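Local coordinates for protein Myo-inositol dehydrogenase (Corynebacterium glutamicum, PDB 3EUW) that probably oxidises myo-inositol with NAD+ as the electron acceptor, as a tetrameric dehydrogenase of the Gfo/Idh/MocA family, at residues L93-I98 with K287-T292; L5-F10 with Q295-G300; R84-G89 with S117-G122; I69-P74 with D80-A85. One frame throughout, in Å; residues are numbered along the deposited sequence.

Contact 1: residues L93-I98 with K287-T292; sequences LCEKPI and KAELAT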
# COMPACT_ATOMS: atom_id res chain seq x y z
N LEU A 93 3.28 -18.06 -34.34
CA LEU A 93 3.03 -17.11 -33.26
C LEU A 93 3.73 -15.85 -33.75
O LEU A 93 4.96 -15.83 -33.87
CB LEU A 93 3.64 -17.60 -31.94
CG LEU A 93 3.80 -16.52 -30.86
CD1 LEU A 93 2.44 -15.89 -30.52
CD2 LEU A 93 4.45 -17.14 -29.63
N CYS A 94 2.96 -14.81 -34.03
CA CYS A 94 3.52 -13.58 -34.57
C CYS A 94 3.39 -12.35 -33.67
O CYS A 94 2.31 -12.07 -33.14
CB CYS A 94 2.88 -13.28 -35.93
SG CYS A 94 3.60 -11.90 -36.82
N GLU A 95 4.49 -11.63 -33.49
CA GLU A 95 4.46 -10.41 -32.69
C GLU A 95 3.57 -9.44 -33.44
O GLU A 95 3.54 -9.44 -34.67
CB GLU A 95 5.85 -9.77 -32.58
CG GLU A 95 6.78 -10.43 -31.60
CD GLU A 95 6.26 -10.35 -30.19
OE1 GLU A 95 5.84 -9.24 -29.79
OE2 GLU A 95 6.27 -11.38 -29.48
N LYS A 96 2.84 -8.62 -32.70
CA LYS A 96 1.96 -7.64 -33.31
C LYS A 96 2.79 -6.62 -34.10
O LYS A 96 3.95 -6.39 -33.79
CB LYS A 96 1.13 -6.96 -32.20
CG LYS A 96 1.19 -5.44 -32.12
CD LYS A 96 2.49 -4.91 -31.53
CE LYS A 96 2.39 -3.40 -31.40
NZ LYS A 96 3.70 -2.69 -31.35
N PRO A 97 2.24 -6.06 -35.19
CA PRO A 97 0.90 -6.29 -35.74
C PRO A 97 1.05 -7.22 -36.95
O PRO A 97 2.16 -7.62 -37.29
CB PRO A 97 0.48 -4.90 -36.16
CG PRO A 97 1.77 -4.39 -36.78
CD PRO A 97 2.87 -4.90 -35.85
N ILE A 98 -0.06 -7.56 -37.60
CA ILE A 98 0.02 -8.40 -38.78
C ILE A 98 0.76 -7.57 -39.81
O ILE A 98 1.62 -8.05 -40.54
CB ILE A 98 -1.38 -8.77 -39.30
CG1 ILE A 98 -2.11 -9.65 -38.27
CG2 ILE A 98 -1.26 -9.49 -40.63
CD1 ILE A 98 -3.55 -9.93 -38.62
N LYS A 287 6.38 -16.23 -21.18
CA LYS A 287 6.50 -17.67 -20.95
C LYS A 287 5.12 -18.33 -21.05
O LYS A 287 4.98 -19.41 -21.63
CB LYS A 287 7.13 -17.93 -19.58
CG LYS A 287 8.62 -17.61 -19.52
CD LYS A 287 9.20 -17.78 -18.11
CE LYS A 287 10.73 -17.65 -18.11
NZ LYS A 287 11.18 -16.35 -18.68
N ALA A 288 4.11 -17.66 -20.49
CA ALA A 288 2.77 -18.21 -20.51
C ALA A 288 2.24 -18.18 -21.94
O ALA A 288 1.53 -19.09 -22.36
CB ALA A 288 1.86 -17.41 -19.59
N GLU A 289 2.60 -17.14 -22.68
CA GLU A 289 2.17 -17.03 -24.05
C GLU A 289 2.76 -18.18 -24.88
O GLU A 289 2.07 -18.77 -25.70
CB GLU A 289 2.61 -15.69 -24.64
CG GLU A 289 2.09 -15.42 -26.05
CD GLU A 289 2.52 -14.06 -26.57
OE1 GLU A 289 3.74 -13.87 -26.81
OE2 GLU A 289 1.67 -13.16 -26.73
N LEU A 290 4.03 -18.49 -24.64
CA LEU A 290 4.69 -19.56 -25.38
C LEU A 290 4.03 -20.91 -25.08
O LEU A 290 3.78 -21.70 -25.99
CB LEU A 290 6.18 -19.61 -25.02
CG LEU A 290 7.06 -20.52 -25.88
CD1 LEU A 290 7.00 -20.06 -27.34
CD2 LEU A 290 8.47 -20.47 -25.37
N ALA A 291 3.74 -21.16 -23.80
CA ALA A 291 3.11 -22.41 -23.39
C ALA A 291 1.77 -22.59 -24.08
O ALA A 291 1.42 -23.68 -24.52
CB ALA A 291 2.92 -22.42 -21.87
N THR A 292 1.00 -21.51 -24.18
CA THR A 292 -0.30 -21.55 -24.83
C THR A 292 -0.14 -21.85 -26.32
O THR A 292 -1.00 -22.48 -26.93
CB THR A 292 -1.04 -20.21 -24.62
OG1 THR A 292 -1.31 -20.07 -23.22
CG2 THR A 292 -2.36 -20.18 -25.36
O HOH W 1 4.42 -11.58 -27.70

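Contact 2: residues L5-F10 with Q295-G300; sequences LRIALF and QGIRDG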
# COMPACT_ATOMS: atom_id res chain seq x y z
N LEU A 5 8.34 -30.61 -29.30
CA LEU A 5 8.00 -29.88 -30.52
C LEU A 5 9.16 -29.03 -31.03
O LEU A 5 9.85 -28.37 -30.26
CB LEU A 5 6.77 -29.00 -30.27
CG LEU A 5 5.47 -29.74 -29.95
CD1 LEU A 5 4.36 -28.74 -29.60
CD2 LEU A 5 5.07 -30.60 -31.15
N ARG A 6 9.36 -29.05 -32.35
CA ARG A 6 10.44 -28.31 -33.00
C ARG A 6 10.01 -26.91 -33.42
O ARG A 6 9.05 -26.74 -34.17
CB ARG A 6 10.91 -29.07 -34.24
CG ARG A 6 11.40 -30.48 -33.99
CD ARG A 6 12.72 -30.47 -33.29
NE ARG A 6 13.60 -31.53 -33.76
CZ ARG A 6 13.57 -32.79 -33.33
NH1 ARG A 6 12.70 -33.16 -32.40
NH2 ARG A 6 14.44 -33.67 -33.82
N ILE A 7 10.74 -25.91 -32.96
CA ILE A 7 10.41 -24.52 -33.26
C ILE A 7 11.45 -23.75 -34.06
O ILE A 7 12.65 -23.83 -33.79
CB ILE A 7 10.17 -23.72 -31.95
CG1 ILE A 7 9.16 -24.44 -31.06
CG2 ILE A 7 9.70 -22.31 -32.29
CD1 ILE A 7 7.80 -24.62 -31.68
N ALA A 8 10.98 -22.99 -35.05
CA ALA A 8 11.87 -22.15 -35.84
C ALA A 8 11.62 -20.70 -35.40
O ALA A 8 10.47 -20.28 -35.29
CB ALA A 8 11.56 -22.31 -37.32
N LEU A 9 12.69 -19.95 -35.14
CA LEU A 9 12.57 -18.57 -34.70
C LEU A 9 13.09 -17.55 -35.70
O LEU A 9 14.19 -17.70 -36.25
CB LEU A 9 13.33 -18.39 -33.38
CG LEU A 9 13.53 -16.94 -32.90
CD1 LEU A 9 12.18 -16.34 -32.50
CD2 LEU A 9 14.51 -16.91 -31.71
N PHE A 10 12.29 -16.50 -35.95
CA PHE A 10 12.68 -15.43 -36.86
C PHE A 10 12.99 -14.16 -36.07
O PHE A 10 12.14 -13.65 -35.33
CB PHE A 10 11.55 -15.15 -37.86
CG PHE A 10 11.51 -16.12 -38.99
CD1 PHE A 10 12.38 -15.99 -40.06
CD2 PHE A 10 10.63 -17.20 -38.97
CE1 PHE A 10 12.37 -16.91 -41.10
CE2 PHE A 10 10.62 -18.13 -40.01
CZ PHE A 10 11.50 -17.99 -41.07
N GLN A 295 0.46 -25.62 -26.63
CA GLN A 295 -0.77 -26.39 -26.47
C GLN A 295 -1.66 -26.26 -27.70
O GLN A 295 -2.37 -27.20 -28.05
CB GLN A 295 -1.52 -25.93 -25.21
CG GLN A 295 -2.74 -26.77 -24.84
CD GLN A 295 -2.41 -28.24 -24.61
OE1 GLN A 295 -1.50 -28.58 -23.84
NE2 GLN A 295 -3.15 -29.12 -25.27
N GLY A 296 -1.63 -25.10 -28.35
CA GLY A 296 -2.43 -24.90 -29.54
C GLY A 296 -1.90 -25.74 -30.69
O GLY A 296 -2.65 -26.22 -31.54
N ILE A 297 -0.58 -25.92 -30.71
CA ILE A 297 0.04 -26.73 -31.74
C ILE A 297 -0.35 -28.18 -31.53
O ILE A 297 -0.62 -28.90 -32.49
CB ILE A 297 1.59 -26.58 -31.71
CG1 ILE A 297 1.96 -25.15 -32.13
CG2 ILE A 297 2.25 -27.62 -32.62
CD1 ILE A 297 3.38 -24.76 -31.79
N ARG A 298 -0.39 -28.61 -30.27
CA ARG A 298 -0.76 -29.98 -29.94
C ARG A 298 -2.25 -30.26 -30.13
O ARG A 298 -2.62 -31.34 -30.58
CB ARG A 298 -0.38 -30.32 -28.49
CG ARG A 298 1.11 -30.43 -28.23
CD ARG A 298 1.35 -31.06 -26.87
NE ARG A 298 2.76 -31.11 -26.49
CZ ARG A 298 3.70 -31.79 -27.14
NH1 ARG A 298 3.39 -32.50 -28.22
NH2 ARG A 298 4.95 -31.78 -26.70
N ASP A 299 -3.09 -29.28 -29.80
CA ASP A 299 -4.55 -29.43 -29.92
C ASP A 299 -5.07 -29.27 -31.34
O ASP A 299 -5.99 -29.98 -31.74
CB ASP A 299 -5.27 -28.41 -29.03
CG ASP A 299 -5.05 -28.65 -27.56
OD1 ASP A 299 -5.10 -29.82 -27.14
OD2 ASP A 299 -4.85 -27.66 -26.82
N GLY A 300 -4.51 -28.33 -32.08
CA GLY A 300 -4.97 -28.09 -33.43
C GLY A 300 -6.38 -27.51 -33.40
O GLY A 300 -7.08 -27.49 -34.41

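Contact 3: residues R84-G89 with S117-G122; sequences RAVERG and SKVMLG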
# COMPACT_ATOMS: atom_id res chain seq x y z
N ARG A 84 3.91 -17.73 -45.66
CA ARG A 84 4.74 -18.89 -45.95
C ARG A 84 4.50 -20.04 -44.97
O ARG A 84 4.36 -21.19 -45.37
CB ARG A 84 6.22 -18.53 -45.90
CG ARG A 84 6.68 -17.48 -46.89
CD ARG A 84 8.20 -17.50 -46.95
NE ARG A 84 8.78 -16.43 -47.75
CZ ARG A 84 10.03 -16.45 -48.19
NH1 ARG A 84 10.81 -17.49 -47.92
NH2 ARG A 84 10.50 -15.44 -48.90
N ALA A 85 4.48 -19.71 -43.69
CA ALA A 85 4.28 -20.72 -42.66
C ALA A 85 2.92 -21.38 -42.80
O ALA A 85 2.81 -22.61 -42.84
CB ALA A 85 4.43 -20.10 -41.28
N VAL A 86 1.88 -20.56 -42.87
CA VAL A 86 0.53 -21.07 -42.99
C VAL A 86 0.34 -21.91 -44.27
O VAL A 86 -0.32 -22.94 -44.24
CB VAL A 86 -0.50 -19.91 -42.96
CG1 VAL A 86 -1.86 -20.40 -43.38
CG2 VAL A 86 -0.58 -19.34 -41.56
N GLU A 87 0.92 -21.47 -45.38
CA GLU A 87 0.79 -22.20 -46.64
C GLU A 87 1.40 -23.60 -46.53
O GLU A 87 1.08 -24.49 -47.32
CB GLU A 87 1.45 -21.44 -47.79
CG GLU A 87 0.82 -20.08 -48.06
CD GLU A 87 1.31 -19.45 -49.35
OE1 GLU A 87 2.54 -19.48 -49.61
OE2 GLU A 87 0.47 -18.91 -50.10
N ARG A 88 2.29 -23.79 -45.56
CA ARG A 88 2.90 -25.09 -45.34
C ARG A 88 2.27 -25.78 -44.14
O ARG A 88 2.79 -26.77 -43.63
CB ARG A 88 4.41 -24.97 -45.15
CG ARG A 88 5.16 -24.70 -46.45
CD ARG A 88 6.62 -25.09 -46.33
NE ARG A 88 6.77 -26.47 -45.89
CZ ARG A 88 7.92 -27.02 -45.51
NH1 ARG A 88 9.03 -26.30 -45.51
NH2 ARG A 88 7.95 -28.29 -45.10
N GLY A 89 1.13 -25.25 -43.69
CA GLY A 89 0.44 -25.83 -42.56
C GLY A 89 1.21 -25.73 -41.25
O GLY A 89 0.96 -26.48 -40.31
N SER A 117 -6.39 -19.73 -39.24
CA SER A 117 -6.62 -20.39 -37.96
C SER A 117 -5.34 -20.92 -37.32
O SER A 117 -5.34 -21.32 -36.16
CB SER A 117 -7.62 -21.54 -38.12
OG SER A 117 -7.09 -22.60 -38.92
N LYS A 118 -4.25 -20.93 -38.08
CA LYS A 118 -2.97 -21.41 -37.56
C LYS A 118 -2.10 -20.25 -37.08
O LYS A 118 -0.93 -20.42 -36.74
CB LYS A 118 -2.23 -22.22 -38.63
CG LYS A 118 -2.81 -23.61 -38.85
CD LYS A 118 -2.04 -24.38 -39.92
CE LYS A 118 -2.57 -25.81 -40.07
NZ LYS A 118 -2.33 -26.65 -38.85
N VAL A 119 -2.70 -19.06 -37.03
CA VAL A 119 -1.96 -17.90 -36.57
C VAL A 119 -2.36 -17.48 -35.17
O VAL A 119 -3.55 -17.36 -34.86
CB VAL A 119 -2.17 -16.69 -37.52
CG1 VAL A 119 -1.30 -15.53 -37.08
CG2 VAL A 119 -1.84 -17.08 -38.94
N MSE A 120 -1.37 -17.30 -34.31
CA MSE A 120 -1.61 -16.81 -32.97
C MSE A 120 -0.97 -15.44 -32.89
O MSE A 120 0.19 -15.28 -33.27
CB MSE A 120 -0.98 -17.72 -31.92
CG MSE A 120 -1.20 -17.15 -30.54
SE MSE A 120 -0.61 -18.40 -29.20
CE MSE A 120 -1.12 -17.42 -27.55
N LEU A 121 -1.70 -14.44 -32.41
CA LEU A 121 -1.13 -13.10 -32.31
C LEU A 121 -0.50 -12.92 -30.95
O LEU A 121 -1.08 -13.29 -29.93
CB LEU A 121 -2.17 -12.02 -32.58
CG LEU A 121 -1.72 -11.34 -33.88
CD1 LEU A 121 -2.33 -12.07 -35.08
CD2 LEU A 121 -2.11 -9.90 -33.89
N GLY A 122 0.70 -12.34 -30.95
CA GLY A 122 1.44 -12.17 -29.70
C GLY A 122 1.09 -11.02 -28.78
O GLY A 122 1.98 -10.26 -28.41

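Contact 4: residues I69-P74 with D80-A85; sequences IVIGSP and DLITRA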
# COMPACT_ATOMS: atom_id res chain seq x y z
N ILE A 69 6.40 -21.90 -35.66
CA ILE A 69 7.24 -20.74 -35.90
C ILE A 69 6.90 -19.54 -35.01
O ILE A 69 5.74 -19.30 -34.70
CB ILE A 69 7.14 -20.32 -37.36
CG1 ILE A 69 7.95 -21.30 -38.21
CG2 ILE A 69 7.56 -18.89 -37.55
CD1 ILE A 69 7.83 -21.07 -39.69
N VAL A 70 7.93 -18.82 -34.59
CA VAL A 70 7.78 -17.62 -33.77
C VAL A 70 8.36 -16.46 -34.59
O VAL A 70 9.52 -16.50 -35.00
CB VAL A 70 8.55 -17.73 -32.45
CG1 VAL A 70 8.48 -16.41 -31.69
CG2 VAL A 70 7.97 -18.84 -31.61
N ILE A 71 7.55 -15.44 -34.83
CA ILE A 71 7.99 -14.31 -35.63
C ILE A 71 8.33 -13.08 -34.79
O ILE A 71 7.45 -12.31 -34.40
CB ILE A 71 6.92 -13.94 -36.68
CG1 ILE A 71 6.63 -15.16 -37.56
CG2 ILE A 71 7.39 -12.77 -37.53
CD1 ILE A 71 5.54 -14.93 -38.58
N GLY A 72 9.62 -12.92 -34.52
CA GLY A 72 10.09 -11.79 -33.73
C GLY A 72 10.94 -10.83 -34.54
O GLY A 72 11.75 -10.09 -33.99
N SER A 73 10.76 -10.86 -35.86
CA SER A 73 11.51 -10.01 -36.76
C SER A 73 10.69 -8.74 -37.02
O SER A 73 9.56 -8.63 -36.54
CB SER A 73 11.78 -10.76 -38.07
OG SER A 73 10.58 -11.33 -38.58
N PRO A 74 11.24 -7.76 -37.77
CA PRO A 74 10.52 -6.51 -38.05
C PRO A 74 9.13 -6.66 -38.66
O PRO A 74 8.84 -7.60 -39.39
CB PRO A 74 11.48 -5.76 -38.97
CG PRO A 74 12.83 -6.24 -38.50
CD PRO A 74 12.60 -7.72 -38.34
N ASP A 80 4.67 -11.67 -44.82
CA ASP A 80 5.40 -12.66 -45.60
C ASP A 80 5.59 -13.96 -44.83
O ASP A 80 5.22 -15.03 -45.32
CB ASP A 80 6.76 -12.10 -46.01
CG ASP A 80 7.60 -13.10 -46.79
OD1 ASP A 80 7.11 -13.63 -47.81
OD2 ASP A 80 8.76 -13.37 -46.38
N LEU A 81 6.15 -13.87 -43.63
CA LEU A 81 6.39 -15.05 -42.81
C LEU A 81 5.10 -15.77 -42.41
O LEU A 81 5.04 -17.01 -42.40
CB LEU A 81 7.20 -14.66 -41.57
CG LEU A 81 8.63 -14.23 -41.90
CD1 LEU A 81 9.32 -13.70 -40.65
CD2 LEU A 81 9.40 -15.42 -42.46
N ILE A 82 4.06 -15.01 -42.09
CA ILE A 82 2.79 -15.63 -41.73
C ILE A 82 2.29 -16.47 -42.89
O ILE A 82 1.93 -17.63 -42.71
CB ILE A 82 1.73 -14.56 -41.38
CG1 ILE A 82 2.03 -13.97 -39.99
CG2 ILE A 82 0.33 -15.16 -41.44
CD1 ILE A 82 1.11 -12.82 -39.58
N THR A 83 2.27 -15.88 -44.08
CA THR A 83 1.80 -16.54 -45.28
C THR A 83 2.59 -17.82 -45.59
O THR A 83 2.00 -18.89 -45.76
CB THR A 83 1.89 -15.59 -46.51
OG1 THR A 83 1.08 -14.43 -46.27
CG2 THR A 83 1.39 -16.29 -47.76
N ARG A 84 3.91 -17.73 -45.66
CA ARG A 84 4.74 -18.89 -45.95
C ARG A 84 4.50 -20.04 -44.97
O ARG A 84 4.36 -21.19 -45.37
CB ARG A 84 6.22 -18.53 -45.90
CG ARG A 84 6.68 -17.48 -46.89
CD ARG A 84 8.20 -17.50 -46.95
NE ARG A 84 8.78 -16.43 -47.75
CZ ARG A 84 10.03 -16.45 -48.19
NH1 ARG A 84 10.81 -17.49 -47.92
NH2 ARG A 84 10.50 -15.44 -48.90
N ALA A 85 4.48 -19.71 -43.69
CA ALA A 85 4.28 -20.72 -42.66
C ALA A 85 2.92 -21.38 -42.80
O ALA A 85 2.81 -22.61 -42.84
CB ALA A 85 4.43 -20.10 -41.28

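Contact 1: residues L93-I98 with K287-T292
E95 and E289 face each other across a bridging water. E95 belongs to the E-K-P sequence, with its cis peptide bond before P97, that follows strand 92-94 of the Rossmann domain, a hallmark of the Gfo/Idh/MocA family. E289 comes from helix 283-299, far along the chain. Its side chain is fully stretched: CG is anti to the backbone N (chi1 -174°), and the next torsion is also anti. The carboxylate is therefore carried straight out from the helix toward the strand end. The E95 side chain is folded instead, and this turns its carboxylate back toward the helix. The two carboxylates do not bond directly, since E95 OE2 and E289 OE1 stay 4.4 Å apart. The water oxygen lies 2.6 Å from E95 OE2 and 2.5 Å from E289 OE1. H19 NE2 of helix 14-25 is a second partner of E95 OE2. The apolar part of the contact is loose. L93 points at the helix, and its CD1 comes to 4.4 Å from E289 CD. The methyl lies beside the last stem carbon and the carboxylate carbon, at the outer limit of contact. M120 of strand 119-121 touches both L93 and E289, and so joins the two sides. L290 turns off toward N22 and I23 of helix 14-25. One turn along the helix, T292 OG1 donates to A288 O at 3.1 Å, on the opposite face of that carbonyl from T292 N, which also bonds it.

Contact 2: residues L5-F10 with Q295-G300
L5, I297 and R298 make nearly all of this contact. L5 points from its strand at helix 283-299, and its CD1 meets I297 CG2 at 3.9 Å. The two side chains run past each other in opposite directions, so the touch is methyl against branch methyl along their flanks. CG2 of I297 is anti to the backbone N, while CG1 lies beside that N (chi1 -68°). This leaves CD1 of I297 to reach further along the strand, where it comes to 4.4 Å from I7 CD1. L5 CD1 also rests on the stem of the arginine, 3.9 Å from R298 CG. These touches tie the C-terminal end of helix 283-299 to the first strand of the NAD-binding Rossmann fold, strand 5-10, which sits inside the parallel sheet between strands 29-35 and 68-71. Helix and strand axes pass at 10.7 Å, with 122° between their directions. The second kind of contact is an aliphatic group over a flat cation. The R298 chain is extended from CG to NE, and its last torsion turns the guanidinium so that one face lies against L5. L5 CG lies 3.6 Å from the guanidinium plane, shifted toward the rim. The NH2 group of R298 is hydrogen-bonded to L3 O, just before the strand, which helps fix the guanidinium there. Hydrogen bonding within 295-300 is local to the helix end. Q295 NE2 donates to D299 OD2 at 2.7 Å, with the acceptor in the amide plane but the donor above the carboxylate plane. G300, with positive phi, is where the chain leaves the helix.

Contact 3: residues R84-G89 with S117-G122
The G89 carbonyl group is the flat group that meets K118, and the lysine chain lies over one of its faces. K118 CE is 3.6 Å from G89 O, and K118 CD is 3.8 Å from G89 C. The touch is therefore made by methylenes over a peptide group. K118 NZ is also 3.6 Å from G89 O, and no hydrogen bond crosses this contact. The lysine is straight as far as CE and then bends at its last torsion (chi4 -66°), which turns the CE–NZ bond roughly parallel to the carbonyl, with NZ lying beyond its oxygen. The glycine that offers this surface ends a helix. G89 is the C-prime residue of a Schellman motif: G89 N bonds V86 O at 2.8 Å, and I90 N bonds A85 O. Its positive phi turns the chain out of helix 78-87 toward strand 92-94. The contact thus sets the end of one Rossmann helix against the start of strand 119-121, the outermost strand on that side of the parallel sheet. Deeper in, the chemistry is apolar. V86 CG2 meets V119 CG2 at 3.7 Å, and the two side chains cross at about a right angle. Both valines hold CG1 anti to the backbone N, so in each it is CG2, beside that N, that is presented to the partner. V86 CG2 also approaches the root of the lysine, 4.4 Å from K118 CB. I112 of helix 102-112 packs on V86 as well.

Contact 4: residues I69-P74 with D80-A85
I71 and L81 bury the most surface here. They cross obliquely, with I71 CD1 set against L81 CB at 3.4 Å, tighter than usual for two carbons. I71 CG1 lies beside its backbone N, with the next torsion anti (chi2 177°), and this brings CD1 up against the helix, beside I82 N. There it also comes 3.9 Å from I82 CG1. The other branch, I71 CG2, lies 3.8 Å from L81 CD1, so the isoleucine straddles the leucine. These residues join the first strand and the helix of a beta-alpha-beta unit made of 68-71, 78-87 and 92-94. The helix runs back nearly antiparallel to the strand. A85, one turn beyond L81, meets I69 CD1 with its CB at 3.9 Å. At the other end S73 OG lies 3.4 Å from L81 CD1, and S73 OG is hydrogen-bonded with T77 OG1. On the helix itself, R84 NE makes a salt bridge to D80 OD1 at 3.3 Å, and R84 NH1 makes another to D58. With no hydrogen bond between 69-74 and 80-85, strand and helix are held by fitted aliphatic groups, and the polar groups named pair within the helix or with residues outside the two segments.

Contacts 1 and 4 are buried, while contacts 2 and 3 reach toward the surface at their arginine and lysine ends. All four rest on the one parallel sheet. Contacts 1 and 2 share helix 283-299, which comes from far along the chain. Contacts 3 and 4 share helix 78-87 and lie within the Rossmann domain, where V119 CG2 touches I82 CG2. Strand pairing links them further: through the backbone L93 is hydrogen-bonded to I69 and I71, C94 to M120 and G122, and F10 to V70 and G72. Contact 4 is almost wholly aliphatic. Contact 2 adds a guanidinium face on a leucine, contact 3 lysine methylenes over a peptide carbonyl. Contact 1 alone is bridged by water.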